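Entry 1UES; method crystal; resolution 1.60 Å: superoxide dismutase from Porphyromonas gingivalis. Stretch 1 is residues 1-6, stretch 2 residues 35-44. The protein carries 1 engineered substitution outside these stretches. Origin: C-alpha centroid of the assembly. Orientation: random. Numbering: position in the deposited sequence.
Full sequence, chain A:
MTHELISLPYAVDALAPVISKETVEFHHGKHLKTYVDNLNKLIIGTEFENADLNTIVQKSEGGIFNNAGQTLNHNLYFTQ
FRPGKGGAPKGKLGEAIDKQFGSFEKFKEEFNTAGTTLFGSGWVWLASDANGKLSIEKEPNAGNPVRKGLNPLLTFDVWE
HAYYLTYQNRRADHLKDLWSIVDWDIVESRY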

# COMPACT_ATOMS: atom_id res chain seq x y z
N MET A 1 18.01 -0.18 23.38
CA MET A 1 16.97 0.87 23.67
C MET A 1 15.60 0.30 23.33
O MET A 1 15.48 -0.59 22.49
CB MET A 1 17.24 2.12 22.81
CG MET A 1 16.40 3.35 23.13
SD MET A 1 16.11 4.32 21.59
CE MET A 1 15.43 5.89 22.25
N THR A 2 14.57 0.79 24.00
CA THR A 2 13.22 0.32 23.72
C THR A 2 12.49 1.45 23.01
O THR A 2 12.22 2.49 23.61
CB THR A 2 12.43 -0.01 25.00
OG1 THR A 2 13.07 -1.09 25.69
CG2 THR A 2 11.00 -0.42 24.66
N HIS A 3 12.17 1.28 21.74
CA HIS A 3 11.46 2.36 21.07
C HIS A 3 10.02 2.32 21.55
O HIS A 3 9.43 1.27 21.75
CB HIS A 3 11.60 2.23 19.56
CG HIS A 3 13.03 2.34 19.11
ND1 HIS A 3 13.60 3.54 18.75
CD2 HIS A 3 14.01 1.42 19.05
CE1 HIS A 3 14.88 3.35 18.48
NE2 HIS A 3 15.16 2.07 18.66
N GLU A 4 9.48 3.51 21.74
CA GLU A 4 8.16 3.72 22.27
C GLU A 4 7.06 4.02 21.25
O GLU A 4 7.33 4.50 20.16
CB GLU A 4 8.19 4.92 23.23
CG GLU A 4 9.44 5.08 24.12
CD GLU A 4 10.77 5.46 23.39
OE1 GLU A 4 11.83 5.37 24.07
OE2 GLU A 4 10.77 5.82 22.18
N LEU A 5 5.84 3.71 21.65
CA LEU A 5 4.67 4.08 20.85
C LEU A 5 4.41 5.51 21.39
O LEU A 5 4.11 5.71 22.57
CB LEU A 5 3.46 3.18 21.17
CG LEU A 5 2.15 3.67 20.53
CD1 LEU A 5 2.31 3.82 19.02
CD2 LEU A 5 1.00 2.69 20.85
N ILE A 6 4.54 6.50 20.53
CA ILE A 6 4.34 7.86 21.00
C ILE A 6 2.94 8.15 21.55
O ILE A 6 1.94 7.57 21.15
CB ILE A 6 4.66 8.89 19.91
CG1 ILE A 6 3.78 8.65 18.68
CG2 ILE A 6 6.14 8.81 19.53
CD1 ILE A 6 3.68 9.84 17.81
N TYR A 35 4.76 -1.42 14.12
CA TYR A 35 6.05 -0.97 13.59
C TYR A 35 7.08 -0.88 14.71
O TYR A 35 8.24 -1.28 14.53
CB TYR A 35 5.93 0.42 12.94
CG TYR A 35 5.24 0.37 11.61
CD1 TYR A 35 5.63 -0.56 10.64
CD2 TYR A 35 4.18 1.24 11.32
CE1 TYR A 35 4.99 -0.63 9.40
CE2 TYR A 35 3.54 1.17 10.07
CZ TYR A 35 3.94 0.24 9.13
OH TYR A 35 3.37 0.17 7.89
N VAL A 36 6.66 -0.30 15.84
CA VAL A 36 7.52 -0.13 17.00
C VAL A 36 7.94 -1.49 17.57
O VAL A 36 9.13 -1.73 17.85
CB VAL A 36 6.81 0.71 18.10
CG1 VAL A 36 7.67 0.78 19.37
CG2 VAL A 36 6.54 2.15 17.56
N ASP A 37 6.96 -2.40 17.71
CA ASP A 37 7.25 -3.74 18.24
C ASP A 37 8.21 -4.51 17.33
O ASP A 37 9.19 -5.14 17.79
CB ASP A 37 5.95 -4.52 18.43
CG ASP A 37 5.10 -4.00 19.57
OD1 ASP A 37 5.58 -3.15 20.38
OD2 ASP A 37 3.92 -4.43 19.65
N ASN A 38 7.96 -4.47 16.02
CA ASN A 38 8.82 -5.17 15.08
C ASN A 38 10.20 -4.55 15.09
O ASN A 38 11.20 -5.25 15.02
CB ASN A 38 8.25 -5.10 13.66
CG ASN A 38 7.00 -5.96 13.48
OD1 ASN A 38 6.65 -6.79 14.34
ND2 ASN A 38 6.32 -5.76 12.34
N LEU A 39 10.27 -3.22 15.17
CA LEU A 39 11.57 -2.58 15.16
C LEU A 39 12.34 -3.03 16.40
O LEU A 39 13.50 -3.38 16.30
CB LEU A 39 11.41 -1.06 15.17
CG LEU A 39 12.72 -0.29 15.38
CD1 LEU A 39 13.66 -0.62 14.24
CD2 LEU A 39 12.41 1.21 15.44
N ASN A 40 11.67 -3.05 17.55
CA ASN A 40 12.34 -3.44 18.79
C ASN A 40 12.87 -4.87 18.72
O ASN A 40 13.90 -5.18 19.30
CB ASN A 40 11.40 -3.27 19.98
CG ASN A 40 11.31 -1.82 20.45
OD1 ASN A 40 12.23 -1.04 20.28
ND2 ASN A 40 10.16 -1.46 21.02
N LYS A 41 12.16 -5.75 18.02
CA LYS A 41 12.63 -7.13 17.93
C LYS A 41 13.77 -7.29 16.94
O LYS A 41 14.75 -8.01 17.19
CB LYS A 41 11.53 -8.07 17.48
CG LYS A 41 10.42 -8.23 18.47
CD LYS A 41 9.40 -9.15 17.86
CE LYS A 41 8.18 -9.31 18.71
NZ LYS A 41 7.16 -10.08 17.95
N LEU A 42 13.63 -6.64 15.79
CA LEU A 42 14.63 -6.78 14.76
C LEU A 42 15.99 -6.16 15.04
O LEU A 42 16.99 -6.58 14.43
CB LEU A 42 14.11 -6.26 13.42
CG LEU A 42 12.90 -6.94 12.80
CD1 LEU A 42 12.39 -6.04 11.68
CD2 LEU A 42 13.24 -8.32 12.28
N ILE A 43 16.06 -5.19 15.93
CA ILE A 43 17.37 -4.58 16.17
C ILE A 43 18.20 -5.32 17.19
O ILE A 43 19.40 -5.06 17.32
CB ILE A 43 17.27 -3.10 16.58
CG1 ILE A 43 16.42 -2.94 17.84
CG2 ILE A 43 16.70 -2.30 15.41
CD1 ILE A 43 16.23 -1.46 18.26
N ILE A 44 17.59 -6.25 17.90
CA ILE A 44 18.34 -7.04 18.87
C ILE A 44 19.42 -7.84 18.12
O ILE A 44 19.12 -8.54 17.15
CB ILE A 44 17.42 -8.04 19.61
CG1 ILE A 44 16.42 -7.29 20.47
CG2 ILE A 44 18.27 -9.02 20.43
CD1 ILE A 44 15.24 -8.13 20.89
O HOH W 1 15.53 -3.63 20.77

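What fastens the first residues of the chain to the helix? The side-chain amide of Asn 40 binds both backbone polar groups of His 3. His 3 N donates to Asn 40 OD1 at 2.7 Å, and Asn 40 ND2 donates to His 3 O at 2.9 Å, both with nearly straight geometry. An amide suits this task because it carries an acceptor and a donor side by side, matching the N-H and C=O of one extended residue much as a neighbouring strand would. Stretch 1 forms no regular helix or strand and has no backbone hydrogen bonds within itself; the Asn 40 side chain gives His 3 N and O a partner.

Does water add to this link? One water donates to Asn 40 O at 2.7 Å and, weakly, to Met 1 O at 3.5 Å. It joins the helix backbone to the start of the chain, but the second bond is long and can contribute little.

How does the His 3 side chain meet the helix? Its CA-to-CB bond points toward stretch 2, and its ring lies against Leu 39, Asn 40 and Ile 43. Leu 39 CD2 lies over one face, 4.0 Å from the centroid of the His 3 ring and close to the ring normal, a CH-pi contact. At the ring edge, Ile 43 CD1 comes within 3.7 Å of His 3 NE2, while Asn 40 OD1 lies 3.3 Å from His 3 CD2.

Where does the packing continue? Val 36 sits one turn before Asn 40, whose N donates to Val 36 O at 2.9 Å, and this spacing brings both side chains to the same segment. Val 36 CG1 approaches His 3 O closely, at 3.0 Å, and Val 36 CG2 lies 3.6 Å from Glu 4 O. Beyond His 3 the contact thins: the CA-to-CB bonds of Thr 2 and Glu 4 point away from the helix, and Ile 6 does not touch it.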